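Local coordinates for protein esterase (Sinorhizobium meliloti 1021, PDB 4TX1) that probably hydrolyses ester bonds, removing acetyl groups from carbohydrates and cleaving aryl esters, as a member of the SGNH hydrolase family, at residues A[13-18]-A[91-96]; A[118-123]-A[179-184]; A[140-145]-A[217-222]. All coordinates share one frame; numbering follows the deposited sequence.

Interaction 1: A[13-18]-A[91-96]; sequences MKTVLC and PLDLIV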
ATOM      1  N   MET A  13       4.417  -2.980  38.035  1.00 37.38           N
ATOM      2  CA  MET A  13       5.184  -3.756  36.984  1.00 38.51           C
ATOM      3  C   MET A  13       5.392  -2.854  35.767  1.00 33.92           C
ATOM      4  O   MET A  13       4.442  -2.329  35.236  1.00 37.82           O
ATOM      5  CB  MET A  13       4.387  -4.990  36.603  1.00 44.34           C
ATOM      6  CG  MET A  13       4.670  -5.607  35.238  1.00 50.67           C
ATOM      7  SD  MET A  13       5.826  -6.961  35.361  1.00 50.95           S
ATOM      8  CE  MET A  13       4.800  -8.299  35.967  1.00 57.43           C
ATOM      9  N   LYS A  14       6.639  -2.609  35.398  1.00 27.40           N
ATOM     10  CA  LYS A  14       6.949  -1.743  34.261  1.00 27.48           C
ATOM     11  C   LYS A  14       7.011  -2.630  32.993  1.00 24.11           C
ATOM     12  O   LYS A  14       7.436  -3.781  33.055  1.00 26.30           O
ATOM     13  CB  LYS A  14       8.303  -1.114  34.432  1.00 29.41           C
ATOM     14  CG  LYS A  14       8.522  -0.324  35.726  1.00 35.38           C
ATOM     15  CD  LYS A  14       7.625   0.888  35.844  1.00 36.76           C
ATOM     16  CE  LYS A  14       7.816   1.517  37.257  1.00 37.64           C
ATOM     17  NZ  LYS A  14       7.464   2.942  37.148  1.00 37.97           N
ATOM     18  N   THR A  15       6.618  -2.075  31.856  1.00 21.01           N
ATOM     19  CA  THR A  15       6.710  -2.850  30.629  1.00 19.75           C
ATOM     20  C   THR A  15       7.679  -2.131  29.727  1.00 16.56           C
ATOM     21  O   THR A  15       7.669  -0.880  29.621  1.00 18.39           O
ATOM     22  CB  THR A  15       5.371  -2.956  29.919  1.00 20.64           C
ATOM     23  OG1 THR A  15       4.420  -3.587  30.813  1.00 24.81           O
ATOM     24  CG2 THR A  15       5.530  -3.874  28.589  1.00 25.65           C
ATOM     25  N   VAL A  16       8.565  -2.917  29.129  1.00 17.30           N
ATOM     26  CA  VAL A  16       9.635  -2.369  28.296  1.00 15.47           C
ATOM     27  C   VAL A  16       9.549  -3.039  26.929  1.00 15.11           C
ATOM     28  O   VAL A  16       9.592  -4.268  26.852  1.00 17.16           O
ATOM     29  CB  VAL A  16      11.045  -2.723  28.837  1.00 17.26           C
ATOM     30  CG1 VAL A  16      12.163  -2.149  27.997  1.00 16.89           C
ATOM     31  CG2 VAL A  16      11.219  -2.250  30.319  1.00 18.15           C
ATOM     32  N   LEU A  17       9.450  -2.237  25.870  1.00 15.60           N
ATOM     33  CA  LEU A  17       9.513  -2.761  24.492  1.00 16.03           C
ATOM     34  C   LEU A  17      10.884  -2.528  23.925  1.00 13.80           C
ATOM     35  O   LEU A  17      11.401  -1.385  23.925  1.00 14.79           O
ATOM     36  CB  LEU A  17       8.451  -2.098  23.581  1.00 16.65           C
ATOM     37  CG  LEU A  17       8.506  -2.414  22.054  1.00 16.58           C
ATOM     38  CD1 LEU A  17       8.068  -3.848  21.810  1.00 14.94           C
ATOM     39  CD2 LEU A  17       7.615  -1.365  21.365  1.00 15.26           C
ATOM     40  N   CYS A  18      11.440  -3.596  23.363  1.00 13.56           N
ATOM     41  CA  CYS A  18      12.747  -3.569  22.717  1.00 11.92           C
ATOM     42  C   CYS A  18      12.570  -3.741  21.207  1.00 13.21           C
ATOM     43  O   CYS A  18      12.192  -4.823  20.739  1.00 14.98           O
ATOM     44  CB  CYS A  18      13.658  -4.642  23.189  1.00 14.52           C
ATOM     45  SG  CYS A  18      13.920  -4.594  25.014  1.00 16.53           S
ATOM     46  N   PRO A  91      -0.105  -0.794  27.469  1.00 18.08           N
ATOM     47  CA  PRO A  91       0.626   0.414  27.754  1.00 16.95           C
ATOM     48  C   PRO A  91       2.077   0.133  28.076  1.00 16.43           C
ATOM     49  O   PRO A  91       2.387  -0.897  28.687  1.00 18.27           O
ATOM     50  CB  PRO A  91      -0.089   0.945  29.032  1.00 19.84           C
ATOM     51  CG  PRO A  91      -0.557  -0.255  29.685  1.00 19.87           C
ATOM     52  CD  PRO A  91      -1.023  -1.165  28.574  1.00 20.72           C
ATOM     53  N   LEU A  92       2.956   1.026  27.613  1.00 17.45           N
ATOM     54  CA  LEU A  92       4.377   0.847  27.754  1.00 16.95           C
ATOM     55  C   LEU A  92       4.979   1.936  28.649  1.00 19.07           C
ATOM     56  O   LEU A  92       4.613   3.103  28.510  1.00 18.49           O
ATOM     57  CB  LEU A  92       5.057   0.873  26.366  1.00 16.65           C
ATOM     58  CG  LEU A  92       4.625  -0.277  25.420  1.00 16.63           C
ATOM     59  CD1 LEU A  92       5.028   0.143  23.961  1.00 16.31           C
ATOM     60  CD2 LEU A  92       5.328  -1.501  25.893  1.00 16.75           C
ATOM     61  N   ASP A  93       5.934   1.532  29.456  1.00 18.04           N
ATOM     62  CA  ASP A  93       6.728   2.465  30.297  1.00 19.35           C
ATOM     63  C   ASP A  93       8.002   2.952  29.649  1.00 16.75           C
ATOM     64  O   ASP A  93       8.398   4.107  29.826  1.00 16.68           O
ATOM     65  CB  ASP A  93       7.015   1.820  31.664  1.00 20.50           C
ATOM     66  CG  ASP A  93       5.728   1.500  32.401  1.00 25.63           C
ATOM     67  OD1 ASP A  93       4.970   2.426  32.718  1.00 28.90           O
ATOM     68  OD2 ASP A  93       5.384   0.335  32.507  1.00 24.89           O
ATOM     69  N   LEU A  94       8.586   2.120  28.763  1.00 16.62           N
ATOM     70  CA  LEU A  94       9.798   2.451  28.077  1.00 16.34           C
ATOM     71  C   LEU A  94       9.869   1.739  26.731  1.00 16.02           C
ATOM     72  O   LEU A  94       9.603   0.545  26.671  1.00 16.26           O
ATOM     73  CB  LEU A  94      11.021   1.930  28.847  1.00 16.29           C
ATOM     74  CG  LEU A  94      12.422   2.210  28.364  1.00 16.70           C
ATOM     75  CD1 LEU A  94      12.796   3.691  28.223  1.00 18.04           C
ATOM     76  CD2 LEU A  94      13.425   1.437  29.286  1.00 16.40           C
ATOM     77  N   ILE A  95      10.283   2.486  25.742  1.00 15.37           N
ATOM     78  CA  ILE A  95      10.595   1.890  24.411  1.00 15.33           C
ATOM     79  C   ILE A  95      12.097   2.031  24.291  1.00 13.96           C
ATOM     80  O   ILE A  95      12.647   3.156  24.436  1.00 15.96           O
ATOM     81  CB  ILE A  95       9.856   2.619  23.279  1.00 16.65           C
ATOM     82  CG1 ILE A  95       8.335   2.402  23.482  1.00 20.20           C
ATOM     83  CG2 ILE A  95      10.377   2.036  21.941  1.00 17.06           C
ATOM     84  CD1 ILE A  95       7.571   3.431  24.148  1.00 26.58           C
ATOM     85  N   VAL A  96      12.778   0.934  23.993  1.00 14.93           N
ATOM     86  CA  VAL A  96      14.210   0.923  23.705  1.00 13.53           C
ATOM     87  C   VAL A  96      14.442   0.638  22.215  1.00 14.41           C
ATOM     88  O   VAL A  96      14.060  -0.455  21.768  1.00 14.54           O
ATOM     89  CB  VAL A  96      14.938  -0.179  24.534  1.00 13.78           C
ATOM     90  CG1 VAL A  96      16.484  -0.081  24.298  1.00 14.56           C
ATOM     91  CG2 VAL A  96      14.526   0.033  26.027  1.00 13.64           C
TER
HETATM   92  O   HOH W   1       1.799  -3.491  28.698  1.00 35.62           O
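Lys14 and Asp93 meet where the parallel strands 14-18 and 94-96 begin to pair. The Lys14 side chain crosses that of Asp93 at about a right angle, its CD 4.0 Å from Asp93 CG. Its NZ stays 5.1 Å from Asp93 OD1, too far for a salt bridge, and makes a weak hydrogen bond to Leu223 O. At Thr15 the backbone N donates to Asp93 OD2 over 2.8 Å, on the anti lone pair of that oxygen. Thr15 O accepts from both Asp93 N and Leu94 N, the former tilted from the carbonyl plane and the latter within it. Thr15 CG2, anti to the backbone N, packs on Leu92 CD2 at 3.6 Å, while a water bound to Pro91 O makes a weak bond to Thr15 OG1. Val16 lays CG1 against Val96 CG2 at 3.8 Å. Leu17 N donates to Leu94 O, and Leu17 O accepts from Val96 N at 2.7 Å with an N-H...O angle of 178°. On the other face its CB meets Leu92 CD2 at 3.9 Å, and both residues also touch Leu86 of helix 78-89. An alanine at Asp93 would probably leave Thr15 N without its carboxylate acceptor and Lys14 without the acidic group beside it. The chemistry changes along the pair, from a carboxylate standing in for a backbone carbonyl at the partly exposed entrance to regular parallel-sheet bonding between buried aliphatic residues.

Interaction 2: A[118-123]-A[179-184]; sequences GIERLV and ADELDC
Leu182 and Val123 meet through methyl groups where helix 112-127 passes the end of helix 171-182. Leu182 has the larger share of buried surface, and its CD1 does the touching: it lies 3.9 Å from Val123 CG1 and equally close to Val123 CB, with the two side chains running obliquely to each other. The leucine CG stands anti to the carbonyl carbon (chi1 -59°), and CD1 continues from it toward the valine. Val123 answers with both branches. CG1, anti to its backbone N, touches Leu182 CD1 and also Cys184 SG at 3.9 Å; CG2 reaches the same sulfur at 4.1 Å. The valine thus rests against a leucine methyl and a thiol that belong to the same chain turn. That turn is a Schellman motif: Asp183 takes a positive phi of 58°, and Cys184 N bonds back to Ala179 O at 2.9 Å, which brings Cys184 SG to the same valine that Leu182 touches.

Glu120, third in buried surface, flanks the apolar patch on the more open side. Its extended chain crosses Leu182 at about a right angle and sets CG 4.1 Å from Leu182 CD1. Beyond this, its OE1 comes within 3.8 Å of Glu181 OE1, with the carboxylate planes 83° apart. If both are charged they would probably repel, a cost that the salt bridge of Glu120 OE2 with Lys117 may partly offset.

Around the contact, Arg127 of helix 112-127 donates to Leu182 O, joining the same two helices by a polar link. Val123 and Cys184 both touch Ile141 of strand 140-145, and Cys184 leads directly into strand 185-188. Both helices therefore pack on one face of the parallel sheet, and this contact joins them over the face that bears Ile141 and Ile143.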
ATOM      1  N   GLY A 118      15.672   8.653  10.627  1.00 13.23           N
ATOM      2  CA  GLY A 118      14.712   7.553  10.818  1.00 13.43           C
ATOM      3  C   GLY A 118      14.413   7.379  12.308  1.00 13.20           C
ATOM      4  O   GLY A 118      13.248   7.178  12.716  1.00 12.04           O
ATOM      5  N   ILE A 119      15.445   7.421  13.176  1.00 13.07           N
ATOM      6  CA  ILE A 119      15.147   7.316  14.614  1.00 12.10           C
ATOM      7  C   ILE A 119      14.247   8.449  15.090  1.00 11.87           C
ATOM      8  O   ILE A 119      13.331   8.233  15.899  1.00 13.86           O
ATOM      9  CB  ILE A 119      16.463   7.321  15.447  1.00 12.05           C
ATOM     10  CG1 ILE A 119      17.344   6.082  15.117  1.00 13.01           C
ATOM     11  CG2 ILE A 119      16.153   7.366  16.945  1.00 13.32           C
ATOM     12  CD1 ILE A 119      16.751   4.727  15.474  1.00 13.68           C
ATOM     13  N   GLU A 120      14.504   9.641  14.583  1.00 13.62           N
ATOM     14  CA  GLU A 120      13.649  10.787  14.841  1.00 13.92           C
ATOM     15  C   GLU A 120      12.187  10.537  14.529  1.00 12.79           C
ATOM     16  O   GLU A 120      11.283  10.837  15.313  1.00 14.49           O
ATOM     17  CB  GLU A 120      14.198  12.024  14.203  1.00 15.31           C
ATOM     18  CG  GLU A 120      13.407  13.294  14.512  1.00 17.08           C
ATOM     19  CD  GLU A 120      14.061  14.513  13.916  1.00 23.23           C
ATOM     20  OE1 GLU A 120      13.839  15.589  14.464  1.00 31.10           O
ATOM     21  OE2 GLU A 120      14.764  14.447  12.907  1.00 23.33           O
ATOM     22  N   ARG A 121      11.967   9.933  13.393  1.00 13.28           N
ATOM     23  CA  ARG A 121      10.612   9.575  13.020  1.00 12.95           C
ATOM     24  C   ARG A 121      10.002   8.544  13.998  1.00 12.24           C
ATOM     25  O   ARG A 121       8.901   8.697  14.380  1.00 13.06           O
ATOM     26  CB  ARG A 121      10.572   9.051  11.600  1.00 20.00           C
ATOM     27  CG  ARG A 121       9.229   8.513  11.201  1.00 20.00           C
ATOM     28  CD  ARG A 121       8.194   9.591  11.038  1.00 20.00           C
ATOM     29  NE  ARG A 121       7.022   9.068  10.387  1.00 20.00           N
ATOM     30  CZ  ARG A 121       5.791   9.364  10.702  1.00 20.00           C
ATOM     31  NH1 ARG A 121       5.536  10.186  11.674  1.00 20.00           N
ATOM     32  NH2 ARG A 121       4.841   8.766  10.056  1.00 20.00           N
ATOM     33  N   LEU A 122      10.768   7.510  14.367  1.00 11.79           N
ATOM     34  CA  LEU A 122      10.314   6.534  15.301  1.00 11.66           C
ATOM     35  C   LEU A 122       9.951   7.194  16.635  1.00 12.64           C
ATOM     36  O   LEU A 122       8.952   6.865  17.252  1.00 12.64           O
ATOM     37  CB  LEU A 122      11.330   5.392  15.492  1.00 11.83           C
ATOM     38  CG  LEU A 122      11.668   4.610  14.213  1.00 11.95           C
ATOM     39  CD1 LEU A 122      12.714   3.531  14.569  1.00 12.95           C
ATOM     40  CD2 LEU A 122      10.461   3.964  13.551  1.00 13.84           C
ATOM     41  N   VAL A 123      10.801   8.118  17.090  1.00 13.42           N
ATOM     42  CA  VAL A 123      10.503   8.788  18.377  1.00 13.67           C
ATOM     43  C   VAL A 123       9.150   9.467  18.252  1.00 13.76           C
ATOM     44  O   VAL A 123       8.315   9.394  19.152  1.00 14.10           O
ATOM     45  CB  VAL A 123      11.623   9.791  18.773  1.00 13.32           C
ATOM     46  CG1 VAL A 123      11.154  10.590  20.002  1.00 15.81           C
ATOM     47  CG2 VAL A 123      12.904   8.966  19.030  1.00 14.78           C
ATOM     48  N   ALA A 179      19.007  12.390  21.069  1.00 18.00           N
ATOM     49  CA  ALA A 179      18.420  12.025  22.322  1.00 20.38           C
ATOM     50  C   ALA A 179      18.318  13.284  23.164  1.00 21.45           C
ATOM     51  O   ALA A 179      17.293  13.538  23.798  1.00 19.53           O
ATOM     52  CB  ALA A 179      19.260  10.969  23.017  1.00 19.24           C
ATOM     53  N   ASP A 180      19.390  14.058  23.097  1.00 23.00           N
ATOM     54  CA  ASP A 180      19.425  15.344  23.861  1.00 26.86           C
ATOM     55  C   ASP A 180      18.376  16.336  23.326  1.00 25.24           C
ATOM     56  O   ASP A 180      17.643  16.933  24.112  1.00 27.22           O
ATOM     57  CB  ASP A 180      20.860  15.918  23.815  1.00 27.48           C
ATOM     58  CG  ASP A 180      21.014  17.190  24.695  1.00 39.22           C
ATOM     59  OD1 ASP A 180      20.436  17.242  25.828  1.00 49.20           O
ATOM     60  OD2 ASP A 180      21.674  18.130  24.235  1.00 45.07           O
ATOM     61  N   GLU A 181      18.261  16.441  22.007  1.00 25.14           N
ATOM     62  CA  GLU A 181      17.320  17.323  21.299  1.00 26.51           C
ATOM     63  C   GLU A 181      15.894  16.938  21.598  1.00 28.02           C
ATOM     64  O   GLU A 181      15.065  17.781  21.913  1.00 26.29           O
ATOM     65  CB  GLU A 181      17.675  17.314  19.841  1.00 34.02           C
ATOM     66  CG  GLU A 181      16.856  18.218  18.940  1.00 43.51           C
ATOM     67  CD  GLU A 181      16.944  17.748  17.485  1.00 55.85           C
ATOM     68  OE1 GLU A 181      15.882  17.764  16.797  1.00 55.80           O
ATOM     69  OE2 GLU A 181      18.078  17.315  17.054  1.00 59.72           O
ATOM     70  N   LEU A 182      15.615  15.627  21.703  1.00 23.47           N
ATOM     71  CA  LEU A 182      14.283  15.140  21.885  1.00 24.42           C
ATOM     72  C   LEU A 182      13.939  14.657  23.291  1.00 24.89           C
ATOM     73  O   LEU A 182      12.883  14.056  23.489  1.00 28.17           O
ATOM     74  CB  LEU A 182      14.034  13.959  20.876  1.00 24.45           C
ATOM     75  CG  LEU A 182      14.176  14.246  19.374  1.00 26.35           C
ATOM     76  CD1 LEU A 182      13.861  12.978  18.555  1.00 25.78           C
ATOM     77  CD2 LEU A 182      13.305  15.414  18.968  1.00 28.61           C
ATOM     78  N   ASP A 183      14.783  14.889  24.282  1.00 28.90           N
ATOM     79  CA  ASP A 183      14.462  14.368  25.590  1.00 29.09           C
ATOM     80  C   ASP A 183      14.252  12.900  25.720  1.00 27.75           C
ATOM     81  O   ASP A 183      13.300  12.424  26.354  1.00 26.60           O
ATOM     82  CB  ASP A 183      13.193  15.021  26.090  1.00 40.08           C
ATOM     83  CG  ASP A 183      13.469  15.867  27.223  1.00 53.02           C
ATOM     84  OD1 ASP A 183      14.035  16.958  26.959  1.00 57.61           O
ATOM     85  OD2 ASP A 183      13.211  15.369  28.349  1.00 62.04           O
ATOM     86  N   CYS A 184      15.160  12.151  25.117  1.00 24.52           N
ATOM     87  CA  CYS A 184      15.189  10.723  25.223  1.00 23.12           C
ATOM     88  C   CYS A 184      16.485  10.369  25.978  1.00 19.94           C
ATOM     89  O   CYS A 184      17.479  11.136  25.937  1.00 21.76           O
ATOM     90  CB  CYS A 184      15.376  10.109  23.785  1.00 20.90           C
ATOM     91  SG  CYS A 184      13.881  10.250  22.829  1.00 25.26           S
TER

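Interaction 3: A[140-145]-A[217-222]; sequences EILIVS and PVVRMM
Leu142 points from strand 140-145 at helix 217-222, which runs nearly antiparallel to it, at 162°, with the axes 9.8 Å apart. The apolar contacts centre on this leucine. Its CG is anti to the backbone N (chi1 -164°), and from there CD1 reaches two successive helix residues, Val218 CG1 at 3.8 Å and Val219 CG2 at 3.9 Å. It runs obliquely to Val218 but crosses Val219 at about a right angle.

Sulfur and methyl contacts come from Met222, the residue with the most surface buried here. Its side chain runs obliquely to that of Leu142, with SD 4.1 Å from Leu142 CG and as far from Leu142 CB. Beyond the sulfur the chain bends at chi3 (76°), and the terminal CE comes 3.2 Å from Ile141 O, a close methyl-to-carbonyl approach.

The charged residue contributes mainly its aliphatic part. Glu140 CB packs 4.0 Å from Met222 CE, and its CG lies 3.8 Å from Met222 O.

Leu94 on the neighbouring strand 94-98 touches Met222 as well, while the Ile141 side chain leaves on the face opposite the helix. These contacts join the C-terminal helix 205-223 to the central sheet of the alpha/beta/alpha SGNH fold. The contact is chiefly apolar packing, with a methyl set close to a backbone carbonyl oxygen: the bent thioether puts its sulfur on Leu142 and its methyl at Ile141 O, and the glutamate stem borders the packing at its exposed end.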
ATOM      1  N   GLU A 140       8.724   6.598  28.376  1.00 19.31           N
ATOM      2  CA  GLU A 140      10.077   7.050  28.205  1.00 19.82           C
ATOM      3  C   GLU A 140      10.667   6.357  26.963  1.00 16.59           C
ATOM      4  O   GLU A 140      10.197   5.298  26.564  1.00 17.60           O
ATOM      5  CB  GLU A 140      10.909   6.636  29.423  1.00 23.23           C
ATOM      6  CG  GLU A 140      10.421   7.291  30.699  1.00 29.68           C
ATOM      7  CD  GLU A 140      10.686   8.777  30.696  1.00 31.91           C
ATOM      8  OE1 GLU A 140      11.767   9.213  30.201  1.00 33.04           O
ATOM      9  OE2 GLU A 140       9.803   9.526  31.200  1.00 47.30           O
ATOM     10  N   ILE A 141      11.664   6.980  26.386  1.00 15.37           N
ATOM     11  CA  ILE A 141      12.337   6.431  25.183  1.00 16.05           C
ATOM     12  C   ILE A 141      13.846   6.417  25.362  1.00 18.55           C
ATOM     13  O   ILE A 141      14.462   7.453  25.727  1.00 19.95           O
ATOM     14  CB  ILE A 141      11.969   7.296  23.974  1.00 15.53           C
ATOM     15  CG1 ILE A 141      10.454   7.269  23.711  1.00 17.33           C
ATOM     16  CG2 ILE A 141      12.605   6.715  22.697  1.00 16.49           C
ATOM     17  CD1 ILE A 141       9.999   8.251  22.608  1.00 17.35           C
ATOM     18  N   LEU A 142      14.443   5.273  25.086  1.00 15.98           N
ATOM     19  CA  LEU A 142      15.888   5.074  25.101  1.00 16.26           C
ATOM     20  C   LEU A 142      16.377   4.780  23.677  1.00 15.59           C
ATOM     21  O   LEU A 142      15.990   3.705  23.128  1.00 16.52           O
ATOM     22  CB  LEU A 142      16.234   3.944  25.991  1.00 16.60           C
ATOM     23  CG  LEU A 142      17.627   3.686  26.518  1.00 20.03           C
ATOM     24  CD1 LEU A 142      17.975   2.327  27.092  1.00 20.17           C
ATOM     25  CD2 LEU A 142      18.700   4.787  26.320  1.00 18.49           C
ATOM     26  N   ILE A 143      17.284   5.602  23.189  1.00 15.15           N
ATOM     27  CA  ILE A 143      17.909   5.450  21.882  1.00 14.80           C
ATOM     28  C   ILE A 143      19.255   4.747  22.099  1.00 18.86           C
ATOM     29  O   ILE A 143      20.138   5.272  22.763  1.00 19.02           O
ATOM     30  CB  ILE A 143      18.114   6.745  21.140  1.00 14.98           C
ATOM     31  CG1 ILE A 143      16.737   7.375  20.898  1.00 14.92           C
ATOM     32  CG2 ILE A 143      18.890   6.541  19.834  1.00 14.86           C
ATOM     33  CD1 ILE A 143      16.727   8.807  20.424  1.00 15.32           C
ATOM     34  N   VAL A 144      19.420   3.581  21.502  1.00 15.16           N
ATOM     35  CA  VAL A 144      20.676   2.857  21.604  1.00 14.79           C
ATOM     36  C   VAL A 144      21.379   2.831  20.249  1.00 16.61           C
ATOM     37  O   VAL A 144      20.813   2.395  19.178  1.00 16.53           O
ATOM     38  CB  VAL A 144      20.463   1.456  22.153  1.00 14.13           C
ATOM     39  CG1 VAL A 144      21.827   0.769  22.299  1.00 15.04           C
ATOM     40  CG2 VAL A 144      19.664   1.425  23.442  1.00 14.65           C
ATOM     41  N   SER A 145      22.617   3.322  20.186  1.00 13.04           N
ATOM     42  CA  SER A 145      23.384   3.250  18.960  1.00 14.19           C
ATOM     43  C   SER A 145      23.943   1.779  18.912  1.00 15.09           C
ATOM     44  O   SER A 145      24.464   1.249  19.934  1.00 16.34           O
ATOM     45  CB  SER A 145      24.486   4.298  18.802  1.00 19.13           C
ATOM     46  OG  SER A 145      25.332   4.162  19.966  1.00 19.92           O
ATOM     47  N   PRO A 217      21.750  -0.175  33.931  1.00 25.47           N
ATOM     48  CA  PRO A 217      21.726   1.044  34.740  1.00 26.80           C
ATOM     49  C   PRO A 217      20.870   2.156  34.154  1.00 28.32           C
ATOM     50  O   PRO A 217      20.107   2.741  34.892  1.00 26.93           O
ATOM     51  CB  PRO A 217      23.194   1.461  34.799  1.00 26.89           C
ATOM     52  CG  PRO A 217      23.936   0.169  34.728  1.00 29.02           C
ATOM     53  CD  PRO A 217      23.148  -0.572  33.634  1.00 26.75           C
ATOM     54  N   VAL A 218      20.991   2.436  32.833  1.00 25.05           N
ATOM     55  CA  VAL A 218      20.208   3.489  32.207  1.00 24.42           C
ATOM     56  C   VAL A 218      18.747   3.066  32.149  1.00 23.21           C
ATOM     57  O   VAL A 218      17.856   3.891  32.366  1.00 22.42           O
ATOM     58  CB  VAL A 218      20.795   3.898  30.848  1.00 28.18           C
ATOM     59  CG1 VAL A 218      20.580   2.805  29.814  1.00 26.17           C
ATOM     60  CG2 VAL A 218      20.194   5.203  30.363  1.00 27.77           C
ATOM     61  N   VAL A 219      18.478   1.783  31.952  1.00 21.41           N
ATOM     62  CA  VAL A 219      17.109   1.286  32.014  1.00 21.47           C
ATOM     63  C   VAL A 219      16.469   1.436  33.389  1.00 26.08           C
ATOM     64  O   VAL A 219      15.414   1.977  33.493  1.00 23.32           O
ATOM     65  CB  VAL A 219      16.967  -0.134  31.455  1.00 21.65           C
ATOM     66  CG1 VAL A 219      15.603  -0.679  31.720  1.00 18.87           C
ATOM     67  CG2 VAL A 219      17.273  -0.113  29.987  1.00 18.93           C
ATOM     68  N   ARG A 220      17.137   0.999  34.441  1.00 25.81           N
ATOM     69  CA  ARG A 220      16.676   1.438  35.745  1.00 30.14           C
ATOM     70  C   ARG A 220      16.554   2.954  35.903  1.00 27.41           C
ATOM     71  O   ARG A 220      15.551   3.434  36.288  1.00 33.98           O
ATOM     72  CB  ARG A 220      17.612   0.896  36.827  1.00 20.00           C
ATOM     73  CG  ARG A 220      17.587  -0.618  36.966  1.00 20.00           C
ATOM     74  CD  ARG A 220      18.461  -1.153  38.089  1.00 20.00           C
ATOM     75  NE  ARG A 220      18.421  -2.611  38.168  1.00 20.00           N
ATOM     76  CZ  ARG A 220      17.474  -3.298  38.788  1.00 20.00           C
ATOM     77  NH1 ARG A 220      16.475  -2.662  39.389  1.00 20.00           N
ATOM     78  NH2 ARG A 220      17.518  -4.624  38.810  1.00 20.00           N
ATOM     79  N   MET A 221      17.526   3.749  35.610  1.00 29.39           N
ATOM     80  CA  MET A 221      17.276   5.147  35.846  1.00 33.61           C
ATOM     81  C   MET A 221      15.949   5.610  35.222  1.00 37.07           C
ATOM     82  O   MET A 221      15.184   6.268  35.839  1.00 32.98           O
ATOM     83  CB  MET A 221      18.460   5.973  35.401  1.00 39.23           C
ATOM     84  CG  MET A 221      18.165   7.419  35.143  1.00 47.51           C
ATOM     85  SD  MET A 221      19.675   8.286  34.761  1.00 64.99           S
ATOM     86  CE  MET A 221      20.684   6.948  34.103  1.00 60.24           C
ATOM     87  N   MET A 222      15.704   5.229  33.981  1.00 32.99           N
ATOM     88  CA  MET A 222      14.530   5.681  33.256  1.00 31.68           C
ATOM     89  C   MET A 222      13.253   5.091  33.754  1.00 27.72           C
ATOM     90  O   MET A 222      12.240   5.723  33.609  1.00 35.64           O
ATOM     91  CB  MET A 222      14.690   5.400  31.779  1.00 27.49           C
ATOM     92  CG  MET A 222      15.865   6.147  31.253  1.00 28.51           C
ATOM     93  SD  MET A 222      16.095   5.945  29.525  1.00 28.02           S
ATOM     94  CE  MET A 222      14.809   7.021  28.899  1.00 25.34           C
TER

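In the fold
All three contacts converge on the central parallel sheet. Interaction 1 is within it, pairing two neighbouring strands through backbone hydrogen bonds and a carboxylate; interactions 2 and 3 are held by side-chain packing on its opposite faces. Interactions 1 and 3 are both partly buried and meet within the sheet, since strands 94-98 and 140-145 are neighbours: Ile95 O probably accepts from Leu142 N, and Asp93 O from Glu140 N. Interaction 2 is more of a surface contact, joining two helices beside close acidic groups. It meets interaction 3 through strand 140-145, where Ile119 packs on Ile143. Interactions 1 and 2 do not touch, their centres being 16 Å apart.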